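Local coordinates for protein bile salt hydrolase/transferase (Clostridium perfringens, PDB 2BJF) that hydrolyses the amide bond of glycine- and taurine-conjugated bile salts, releasing free bile acids, and also acts as a bile acid acyltransferase, at residues C2-K10 against L15-E23; I100-W108 against A122-I133. All blocks are in the same frame, centred on the assembly; numbering follows the deposited sequence.

Interaction 1 of 2, residues C2-K10 against L15-E23. With DXC ((3alpha,5beta,12alpha)-3,12-dihydroxycholan-24-oic acid), chain B.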
loop_
_atom_site.group_PDB
_atom_site.type_symbol
_atom_site.label_atom_id
_atom_site.label_comp_id
_atom_site.label_asym_id
_atom_site.label_seq_id
_atom_site.Cartn_x
_atom_site.Cartn_y
_atom_site.Cartn_z
ATOM N N CYS A 2 11.571 -5.706 17.042
ATOM C CA CYS A 2 11.746 -7.151 17.362
ATOM C C CYS A 2 10.637 -7.977 16.739
ATOM O O CYS A 2 9.513 -7.498 16.581
ATOM C CB CYS A 2 11.735 -7.371 18.874
ATOM S SG CYS A 2 12.845 -6.308 19.789
ATOM N N THR A 3 10.958 -9.218 16.391
ATOM C CA THR A 3 9.964 -10.159 15.893
ATOM C C THR A 3 10.182 -11.522 16.535
ATOM O O THR A 3 11.265 -12.096 16.431
ATOM C CB THR A 3 10.004 -10.288 14.352
ATOM O OG1 THR A 3 9.920 -8.988 13.755
ATOM C CG2 THR A 3 8.847 -11.145 13.852
ATOM N N GLY A 4 9.147 -12.020 17.208
ATOM C CA GLY A 4 9.160 -13.354 17.800
ATOM C C GLY A 4 8.462 -14.349 16.893
ATOM O O GLY A 4 7.505 -13.999 16.198
ATOM N N LEU A 5 8.943 -15.590 16.903
ATOM C CA LEU A 5 8.422 -16.634 16.022
ATOM C C LEU A 5 8.455 -18.007 16.686
ATOM O O LEU A 5 9.457 -18.386 17.298
ATOM C CB LEU A 5 9.214 -16.671 14.705
ATOM C CG LEU A 5 8.906 -17.757 13.664
ATOM C CD1 LEU A 5 7.483 -17.642 13.123
ATOM C CD2 LEU A 5 9.916 -17.718 12.524
ATOM N N ALA A 6 7.350 -18.737 16.560
ATOM C CA ALA A 6 7.285 -20.142 16.959
ATOM C C ALA A 6 6.939 -20.990 15.740
ATOM O O ALA A 6 6.013 -20.667 14.994
ATOM C CB ALA A 6 6.260 -20.342 18.065
ATOM N N LEU A 7 7.686 -22.073 15.542
ATOM C CA LEU A 7 7.553 -22.890 14.339
ATOM C C LEU A 7 7.854 -24.358 14.635
ATOM O O LEU A 7 8.875 -24.673 15.249
ATOM C CB LEU A 7 8.502 -22.358 13.256
ATOM C CG LEU A 7 8.306 -22.696 11.777
ATOM C CD1 LEU A 7 7.019 -22.093 11.222
ATOM C CD2 LEU A 7 9.507 -22.199 10.989
ATOM N N GLU A 8 6.957 -25.246 14.206
ATOM C CA GLU A 8 7.157 -26.688 14.364
ATOM C C GLU A 8 7.823 -27.283 13.126
ATOM O O GLU A 8 7.403 -27.020 11.995
ATOM C CB GLU A 8 5.833 -27.407 14.651
ATOM C CG GLU A 8 5.997 -28.893 14.981
ATOM C CD GLU A 8 4.680 -29.640 15.128
ATOM O OE1 GLU A 8 3.604 -29.026 14.968
ATOM O OE2 GLU A 8 4.726 -30.856 15.410
ATOM N N THR A 9 8.858 -28.090 13.350
ATOM C CA THR A 9 9.609 -28.711 12.260
ATOM C C THR A 9 8.902 -29.943 11.704
ATOM O O THR A 9 7.939 -30.443 12.296
ATOM C CB THR A 9 11.039 -29.119 12.693
ATOM O OG1 THR A 9 10.970 -30.198 13.634
ATOM C CG2 THR A 9 11.781 -27.943 13.310
ATOM N N LYS A 10 9.407 -30.431 10.573
ATOM C CA LYS A 10 8.892 -31.635 9.911
ATOM C C LYS A 10 8.930 -32.895 10.786
ATOM O O LYS A 10 8.124 -33.811 10.593
ATOM C CB LYS A 10 9.637 -31.879 8.590
ATOM C CG LYS A 10 11.148 -32.070 8.729
ATOM C CD LYS A 10 11.825 -32.188 7.373
ATOM C CE LYS A 10 13.288 -32.583 7.508
ATOM N NZ LYS A 10 14.124 -31.486 8.068
ATOM N N LEU A 15 10.584 -25.015 17.421
ATOM C CA LEU A 15 11.527 -23.910 17.379
ATOM C C LEU A 15 10.865 -22.639 17.887
ATOM O O LEU A 15 9.709 -22.356 17.563
ATOM C CB LEU A 15 12.050 -23.691 15.955
ATOM C CG LEU A 15 12.682 -24.857 15.189
ATOM C CD1 LEU A 15 13.015 -24.419 13.769
ATOM C CD2 LEU A 15 13.925 -25.404 15.887
ATOM N N PHE A 16 11.604 -21.886 18.693
ATOM C CA PHE A 16 11.138 -20.609 19.214
ATOM C C PHE A 16 12.309 -19.642 19.316
ATOM O O PHE A 16 13.373 -19.997 19.816
ATOM C CB PHE A 16 10.462 -20.790 20.580
ATOM C CG PHE A 16 10.106 -19.495 21.258
ATOM C CD1 PHE A 16 9.088 -18.688 20.756
ATOM C CD2 PHE A 16 10.791 -19.080 22.396
ATOM C CE1 PHE A 16 8.760 -17.484 21.376
ATOM C CE2 PHE A 16 10.469 -17.881 23.026
ATOM C CZ PHE A 16 9.449 -17.081 22.514
ATOM N N GLY A 17 12.108 -18.418 18.840
ATOM C CA GLY A 17 13.171 -17.424 18.847
ATOM C C GLY A 17 12.728 -16.063 18.362
ATOM O O GLY A 17 11.530 -15.774 18.299
ATOM N N ARG A 18 13.700 -15.224 18.012
ATOM C CA ARG A 18 13.417 -13.818 17.733
ATOM C C ARG A 18 14.504 -13.079 16.964
ATOM O O ARG A 18 15.680 -13.447 17.013
ATOM C CB ARG A 18 13.136 -13.070 19.047
ATOM C CG ARG A 18 14.264 -13.141 20.090
ATOM C CD ARG A 18 15.242 -11.967 19.992
ATOM N NE ARG A 18 14.593 -10.682 20.248
ATOM C CZ ARG A 18 14.277 -10.217 21.456
ATOM N NH1 ARG A 18 14.550 -10.921 22.551
ATOM N NH2 ARG A 18 13.682 -9.035 21.570
ATOM N N ASN A 19 14.084 -12.035 16.255
ATOM C CA ASN A 19 14.975 -10.967 15.827
ATOM C C ASN A 19 15.116 -9.973 16.970
ATOM O O ASN A 19 14.117 -9.583 17.583
ATOM C CB ASN A 19 14.397 -10.226 14.617
ATOM C CG ASN A 19 14.632 -10.950 13.304
ATOM O OD1 ASN A 19 15.422 -11.890 13.219
ATOM N ND2 ASN A 19 13.943 -10.500 12.262
ATOM N N MET A 20 16.350 -9.567 17.256
ATOM C CA MET A 20 16.602 -8.483 18.198
ATOM C C MET A 20 16.860 -7.201 17.419
ATOM O O MET A 20 17.906 -7.057 16.786
ATOM C CB MET A 20 17.797 -8.806 19.099
ATOM C CG MET A 20 18.294 -7.627 19.942
ATOM S SD MET A 20 17.097 -7.048 21.153
ATOM C CE MET A 20 17.092 -8.429 22.285
ATOM N N ASP A 21 15.901 -6.278 17.471
ATOM C CA ASP A 21 15.991 -5.030 16.717
ATOM C C ASP A 21 16.280 -3.846 17.639
ATOM O O ASP A 21 15.369 -3.300 18.271
ATOM C CB ASP A 21 14.711 -4.785 15.906
ATOM C CG ASP A 21 14.342 -5.958 15.003
ATOM O OD1 ASP A 21 15.232 -6.755 14.630
ATOM O OD2 ASP A 21 13.148 -6.072 14.654
ATOM N N ILE A 22 17.556 -3.473 17.720
ATOM C CA ILE A 22 18.013 -2.337 18.531
ATOM C C ILE A 22 19.172 -1.606 17.841
ATOM O O ILE A 22 19.821 -2.160 16.949
ATOM C CB ILE A 22 18.425 -2.753 19.977
ATOM C CG1 ILE A 22 19.373 -3.959 19.959
ATOM C CG2 ILE A 22 17.187 -3.021 20.847
ATOM C CD1 ILE A 22 19.912 -4.359 21.322
ATOM N N GLU A 23 19.416 -0.362 18.252
ATOM C CA GLU A 23 20.473 0.464 17.662
ATOM C C GLU A 23 21.746 0.493 18.519
ATOM O O GLU A 23 22.674 1.266 18.252
ATOM C CB GLU A 23 19.957 1.889 17.391
ATOM C CG GLU A 23 19.774 2.779 18.631
ATOM C CD GLU A 23 18.420 2.623 19.316
ATOM O OE1 GLU A 23 17.887 1.495 19.389
ATOM O OE2 GLU A 23 17.893 3.645 19.804
HETATM C C1 DXC B . 18.911 -0.055 31.279
HETATM C C2 DXC B . 17.958 -1.086 31.883
HETATM C C3 DXC B . 18.669 -2.357 32.381
HETATM C C4 DXC B . 19.606 -2.997 31.340
HETATM C C5 DXC B . 20.523 -1.924 30.750
HETATM C C6 DXC B . 19.786 -0.698 30.208
HETATM C C7 DXC B . 17.624 -3.341 32.928
HETATM C C8 DXC B . 16.833 -4.074 31.843
HETATM C C9 DXC B . 17.699 -4.657 30.724
HETATM C C10 DXC B . 18.763 -3.660 30.219
HETATM C C11 DXC B . 16.842 -5.038 29.512
HETATM C C12 DXC B . 17.614 -5.681 28.357
HETATM C C13 DXC B . 18.720 -4.727 27.879
HETATM C C14 DXC B . 19.588 -4.243 29.052
HETATM C C15 DXC B . 15.589 -5.891 29.715
HETATM C C16 DXC B . 15.291 -6.405 28.302
HETATM C C17 DXC B . 16.436 -5.915 27.397
HETATM C C18 DXC B . 20.505 -4.032 32.015
HETATM C C19 DXC B . 16.610 -6.794 26.140
HETATM O O1 DXC B . 18.174 -3.600 27.176
HETATM O O2 DXC B . 18.151 1.009 30.693
HETATM C C20 DXC B . 18.256 -7.018 28.773
HETATM C C21 DXC B . 15.381 -6.716 25.223
HETATM C C22 DXC B . 15.100 -5.297 24.719
HETATM C C23 DXC B . 14.299 -5.286 23.436
HETATM O O3 DXC B . 14.085 -6.356 22.828
HETATM O O4 DXC B . 13.879 -4.182 23.027
HETATM C C24 DXC B . 17.873 -6.506 25.323
HETATM O O HOH W 1 12.206 -3.421 18.341
HETATM O O HOH W 2 12.328 -7.966 12.953
#

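Interaction 2 of 2, residues I100-W108 against A122-I133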
loop_
_atom_site.group_PDB
_atom_site.type_symbol
_atom_site.label_atom_id
_atom_site.label_comp_id
_atom_site.label_asym_id
_atom_site.label_seq_id
_atom_site.Cartn_x
_atom_site.Cartn_y
_atom_site.Cartn_z
ATOM N N ILE A 100 6.617 -8.971 40.272
ATOM C CA ILE A 100 7.814 -9.329 39.518
ATOM C C ILE A 100 8.422 -8.074 38.890
ATOM O O ILE A 100 7.757 -7.397 38.105
ATOM C CB ILE A 100 7.495 -10.352 38.396
ATOM C CG1 ILE A 100 6.628 -11.500 38.928
ATOM C CG2 ILE A 100 8.781 -10.889 37.772
ATOM C CD1 ILE A 100 5.663 -12.071 37.906
ATOM N N PRO A 101 9.680 -7.750 39.244
ATOM C CA PRO A 101 10.362 -6.618 38.616
ATOM C C PRO A 101 10.540 -6.846 37.117
ATOM O O PRO A 101 10.777 -7.980 36.692
ATOM C CB PRO A 101 11.724 -6.597 39.316
ATOM C CG PRO A 101 11.515 -7.335 40.595
ATOM C CD PRO A 101 10.530 -8.403 40.255
ATOM N N VAL A 102 10.421 -5.775 36.332
ATOM C CA VAL A 102 10.486 -5.859 34.867
ATOM C C VAL A 102 11.730 -6.608 34.376
ATOM O O VAL A 102 11.624 -7.519 33.551
ATOM C CB VAL A 102 10.423 -4.458 34.198
ATOM C CG1 VAL A 102 10.335 -4.586 32.681
ATOM C CG2 VAL A 102 9.244 -3.656 34.723
ATOM N N TYR A 103 12.895 -6.226 34.900
ATOM C CA TYR A 103 14.177 -6.816 34.500
ATOM C C TYR A 103 14.278 -8.316 34.800
ATOM O O TYR A 103 15.082 -9.020 34.187
ATOM C CB TYR A 103 15.348 -6.073 35.165
ATOM C CG TYR A 103 15.404 -6.229 36.673
ATOM C CD1 TYR A 103 16.011 -7.342 37.260
ATOM C CD2 TYR A 103 14.852 -5.264 37.512
ATOM C CE1 TYR A 103 16.058 -7.494 38.641
ATOM C CE2 TYR A 103 14.900 -5.403 38.899
ATOM C CZ TYR A 103 15.503 -6.520 39.455
ATOM O OH TYR A 103 15.550 -6.668 40.823
ATOM N N ASN A 104 13.466 -8.790 35.746
ATOM C CA ASN A 104 13.552 -10.168 36.225
ATOM C C ASN A 104 12.462 -11.100 35.687
ATOM O O ASN A 104 12.492 -12.303 35.951
ATOM C CB ASN A 104 13.564 -10.200 37.760
ATOM C CG ASN A 104 14.183 -11.475 38.319
ATOM O OD1 ASN A 104 15.252 -11.905 37.883
ATOM N ND2 ASN A 104 13.513 -12.080 39.296
ATOM N N PHE A 105 11.512 -10.555 34.928
ATOM C CA PHE A 105 10.362 -11.344 34.472
ATOM C C PHE A 105 10.751 -12.577 33.656
ATOM O O PHE A 105 10.249 -13.672 33.912
ATOM C CB PHE A 105 9.357 -10.489 33.689
ATOM C CG PHE A 105 8.117 -11.242 33.284
ATOM C CD1 PHE A 105 7.052 -11.378 34.165
ATOM C CD2 PHE A 105 8.021 -11.831 32.024
ATOM C CE1 PHE A 105 5.906 -12.081 33.799
ATOM C CE2 PHE A 105 6.880 -12.533 31.647
ATOM C CZ PHE A 105 5.821 -12.660 32.537
ATOM N N LEU A 106 11.633 -12.392 32.676
ATOM C CA LEU A 106 12.034 -13.488 31.798
ATOM C C LEU A 106 12.674 -14.630 32.593
ATOM O O LEU A 106 12.298 -15.794 32.431
ATOM C CB LEU A 106 12.970 -12.985 30.694
ATOM C CG LEU A 106 12.942 -13.755 29.370
ATOM C CD1 LEU A 106 13.394 -12.867 28.230
ATOM C CD2 LEU A 106 13.785 -15.022 29.422
ATOM N N LEU A 107 13.626 -14.287 33.458
ATOM C CA LEU A 107 14.279 -15.274 34.317
ATOM C C LEU A 107 13.291 -15.927 35.289
ATOM O O LEU A 107 13.383 -17.125 35.550
ATOM C CB LEU A 107 15.456 -14.645 35.075
ATOM C CG LEU A 107 16.275 -15.533 36.022
ATOM C CD1 LEU A 107 16.873 -16.739 35.298
ATOM C CD2 LEU A 107 17.363 -14.720 36.704
ATOM N N TRP A 108 12.349 -15.140 35.807
ATOM C CA TRP A 108 11.317 -15.654 36.716
ATOM C C TRP A 108 10.480 -16.751 36.053
ATOM O O TRP A 108 10.155 -17.760 36.685
ATOM C CB TRP A 108 10.425 -14.513 37.223
ATOM C CG TRP A 108 9.250 -14.959 38.051
ATOM C CD1 TRP A 108 9.246 -15.240 39.388
ATOM C CD2 TRP A 108 7.907 -15.169 37.594
ATOM N NE1 TRP A 108 7.985 -15.613 39.790
ATOM C CE2 TRP A 108 7.144 -15.580 38.709
ATOM C CE3 TRP A 108 7.275 -15.053 36.347
ATOM C CZ2 TRP A 108 5.778 -15.874 38.619
ATOM C CZ3 TRP A 108 5.915 -15.348 36.256
ATOM C CH2 TRP A 108 5.184 -15.752 37.388
ATOM N N ALA A 122 0.209 -19.164 37.108
ATOM C CA ALA A 122 0.994 -18.281 37.971
ATOM C C ALA A 122 0.795 -16.797 37.657
ATOM O O ALA A 122 0.972 -15.946 38.528
ATOM C CB ALA A 122 2.466 -18.644 37.894
ATOM N N LEU A 123 0.428 -16.496 36.412
ATOM C CA LEU A 123 0.245 -15.111 35.975
ATOM C C LEU A 123 -1.114 -14.516 36.345
ATOM O O LEU A 123 -1.298 -13.297 36.283
ATOM C CB LEU A 123 0.487 -14.982 34.467
ATOM C CG LEU A 123 1.931 -15.108 33.974
ATOM C CD1 LEU A 123 1.953 -15.096 32.460
ATOM C CD2 LEU A 123 2.827 -14.006 34.535
ATOM N N LYS A 124 -2.056 -15.373 36.738
ATOM C CA LYS A 124 -3.405 -14.932 37.110
ATOM C C LYS A 124 -3.390 -13.871 38.210
ATOM O O LYS A 124 -4.172 -12.918 38.169
ATOM C CB LYS A 124 -4.275 -16.123 37.526
ATOM C CG LYS A 124 -4.728 -16.995 36.365
ATOM C CD LYS A 124 -5.653 -18.104 36.835
ATOM C CE LYS A 124 -6.211 -18.887 35.657
ATOM N NZ LYS A 124 -7.189 -19.923 36.092
ATOM N N ASN A 125 -2.488 -14.033 39.176
ATOM C CA ASN A 125 -2.354 -13.086 40.282
ATOM C C ASN A 125 -1.028 -12.315 40.247
ATOM O O ASN A 125 -0.569 -11.801 41.269
ATOM C CB ASN A 125 -2.530 -13.812 41.621
ATOM C CG ASN A 125 -2.778 -12.859 42.781
ATOM O OD1 ASN A 125 -3.538 -11.895 42.663
ATOM N ND2 ASN A 125 -2.133 -13.128 43.909
ATOM N N ALA A 126 -0.424 -12.225 39.064
ATOM C CA ALA A 126 0.869 -11.560 38.923
ATOM C C ALA A 126 0.747 -10.072 38.598
ATOM O O ALA A 126 -0.271 -9.614 38.068
ATOM C CB ALA A 126 1.730 -12.273 37.885
ATOM N N ASN A 127 1.798 -9.330 38.937
ATOM C CA ASN A 127 1.912 -7.910 38.631
ATOM C C ASN A 127 3.364 -7.572 38.323
ATOM O O ASN A 127 4.267 -7.973 39.057
ATOM C CB ASN A 127 1.415 -7.057 39.801
ATOM C CG ASN A 127 1.644 -5.571 39.580
ATOM O OD1 ASN A 127 1.009 -4.951 38.726
ATOM N ND2 ASN A 127 2.557 -4.994 40.352
ATOM N N ILE A 128 3.586 -6.836 37.239
ATOM C CA ILE A 128 4.938 -6.443 36.856
ATOM C C ILE A 128 5.236 -5.030 37.362
ATOM O O ILE A 128 4.518 -4.080 37.047
ATOM C CB ILE A 128 5.173 -6.600 35.333
ATOM C CG1 ILE A 128 4.911 -8.055 34.924
ATOM C CG2 ILE A 128 6.597 -6.196 34.964
ATOM C CD1 ILE A 128 4.797 -8.292 33.433
ATOM N N VAL A 129 6.297 -4.915 38.158
ATOM C CA VAL A 129 6.627 -3.674 38.861
ATOM C C VAL A 129 7.914 -3.028 38.332
ATOM O O VAL A 129 8.899 -3.717 38.059
ATOM C CB VAL A 129 6.683 -3.899 40.410
ATOM C CG1 VAL A 129 7.661 -5.013 40.784
ATOM C CG2 VAL A 129 7.013 -2.611 41.145
ATOM N N ASP A 130 7.890 -1.704 38.190
ATOM C CA ASP A 130 9.019 -0.948 37.644
ATOM C C ASP A 130 10.095 -0.673 38.703
ATOM O O ASP A 130 10.369 0.481 39.048
ATOM C CB ASP A 130 8.524 0.359 37.004
ATOM C CG ASP A 130 9.536 0.975 36.042
ATOM O OD1 ASP A 130 10.600 0.366 35.791
ATOM O OD2 ASP A 130 9.258 2.078 35.527
ATOM N N ILE A 131 10.694 -1.746 39.215
ATOM C CA ILE A 131 11.823 -1.652 40.140
ATOM C C ILE A 131 13.119 -1.641 39.330
ATOM O O ILE A 131 13.343 -2.541 38.517
ATOM C CB ILE A 131 11.842 -2.837 41.158
ATOM C CG1 ILE A 131 10.550 -2.884 41.994
ATOM C CG2 ILE A 131 13.087 -2.787 42.057
ATOM C CD1 ILE A 131 10.260 -1.639 42.833
ATOM N N PRO A 132 13.970 -0.614 39.531
ATOM C CA PRO A 132 15.249 -0.558 38.819
ATOM C C PRO A 132 16.180 -1.713 39.190
ATOM O O PRO A 132 16.224 -2.128 40.352
ATOM C CB PRO A 132 15.849 0.780 39.272
ATOM C CG PRO A 132 15.162 1.102 40.550
ATOM C CD PRO A 132 13.780 0.552 40.413
ATOM N N ILE A 133 16.904 -2.226 38.197
ATOM C CA ILE A 133 17.891 -3.289 38.404
ATOM C C ILE A 133 19.057 -2.781 39.261
ATOM O O ILE A 133 19.639 -3.530 40.048
ATOM C CB ILE A 133 18.396 -3.872 37.046
ATOM C CG1 ILE A 133 19.204 -5.159 37.262
ATOM C CG2 ILE A 133 19.177 -2.819 36.241
ATOM C CD1 ILE A 133 19.442 -5.973 35.996
#

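Interaction 1 of 2, residues C2-K10 against L15-E23
The backbone N of C2, the N-terminal residue of the modelled chain, is gripped by D21 OD2 at 2.9 Å, by a water whose oxygen accepts at 2.7 Å, and by N175 OD1. D21 OD2 is met from above its carboxylate plane, while the other oxygen, OD1, is held by T276. A second water ties T3 OG1, N19 ND2 and D21 OD2 together, linking the aspartate to T3 across the hairpin and to N19 of its own strand.

The sulfur is placed separately. With chi1 at -51°, C2 SG stands anti to the carbonyl carbon and meets the edge of the R18 guanidinium, in its plane, through a weak bond from NH2 of 3.4 Å. Bends at chi2 and chi3 fold R18 back so that NE donates to N19 O at 2.9 Å, again within the guanidinium plane, although the donor stands above the carbonyl plane. NH1 forms a salt bridge with D69, NH2 also bonds G80 O, and M20 CE lies over the centre of one face, so the rotation of the group is well fixed. The carboxylate O3 of deoxycholate lies 3.0 Å from R18 NH2 and 3.3 Å from C2 SG.

Antiparallel strands 3-8 and 15-22 carry these groups. T3-N19, L5-G17 and L7-L15 are hydrogen-bonded pairs, though T3 N to N19 O is weak beside the sound return bond; L15 N to L7 O, at 2.8 Å, is among the shortest. A6 CB approaches the edge of the F16 ring, and both side chains pack on strand 142-147, whereas T3, L5 and L7 turn to helix 249-257.

A hairpin whose first strand directly follows the N-terminal C2, the inferred nucleophile, in a sheet set between helices and a second sheet, is the hallmark of the N-terminal nucleophile (Ntn) hydrolase fold.

Interaction 2 of 2, residues I100-W108 against A122-I133
The Y103 ring takes I133 over one face, with CA 4.0 Å from the centroid in a CH-pi contact, and I131 O at its edge in plane, 3.3 Å from CD2. A chi1 of 66° sets Y103 CG between its backbone N and carbonyl carbon, which turns the ring toward 131-133; its hydroxyl is bonded to N44. The F105 ring receives L123 CD2 at its edge, 3.7 Å from CE1, while I128 CD1 makes an off-centre CH-pi contact. One face of the W108 indole is covered by I100 CD1 from its own segment, and A122 CB and L123 CD2 approach obliquely.

F105 and W108 belong to a beta-alpha-beta crossover: strand 98-101, helices 105-112 and 116-123, then the parallel strand 126-129. Backbone bonds alternate across it, I100 N to N127 O at 2.8 Å, V129 N to I100 O at 2.9 Å, and V102 N to V129 O at 3.1 Å. V102 CG2 crosses I128 CG2 at about a right angle, 3.7 Å away, and both side chains reach strand 142-147. P101, on the face opposite I100 and I128, meets I131 of the following loop; farther along, I133 touches the bound deoxycholate.

From the N terminus, interaction 1 closes first, across the short connection between strands 3-8 and 14-22, with four residues between the segments 2-10 and 15-23. The chain then builds several strands of the second sheet before interaction 2 joins 100-108 to 122-133, closing a loop of 13 mostly helical residues. The two follow in series, neither nesting nor crossing; their centres lie 22 Å apart and their nearest atoms about 6 Å. Strand 142-147, later in sequence, touches side chains of both and so links the hairpin sheet to the crossover unit. Deoxycholate offers a further connection, since C2, R18 and M20 of interaction 1 and I133 of interaction 2 belong to the same bile acid pocket.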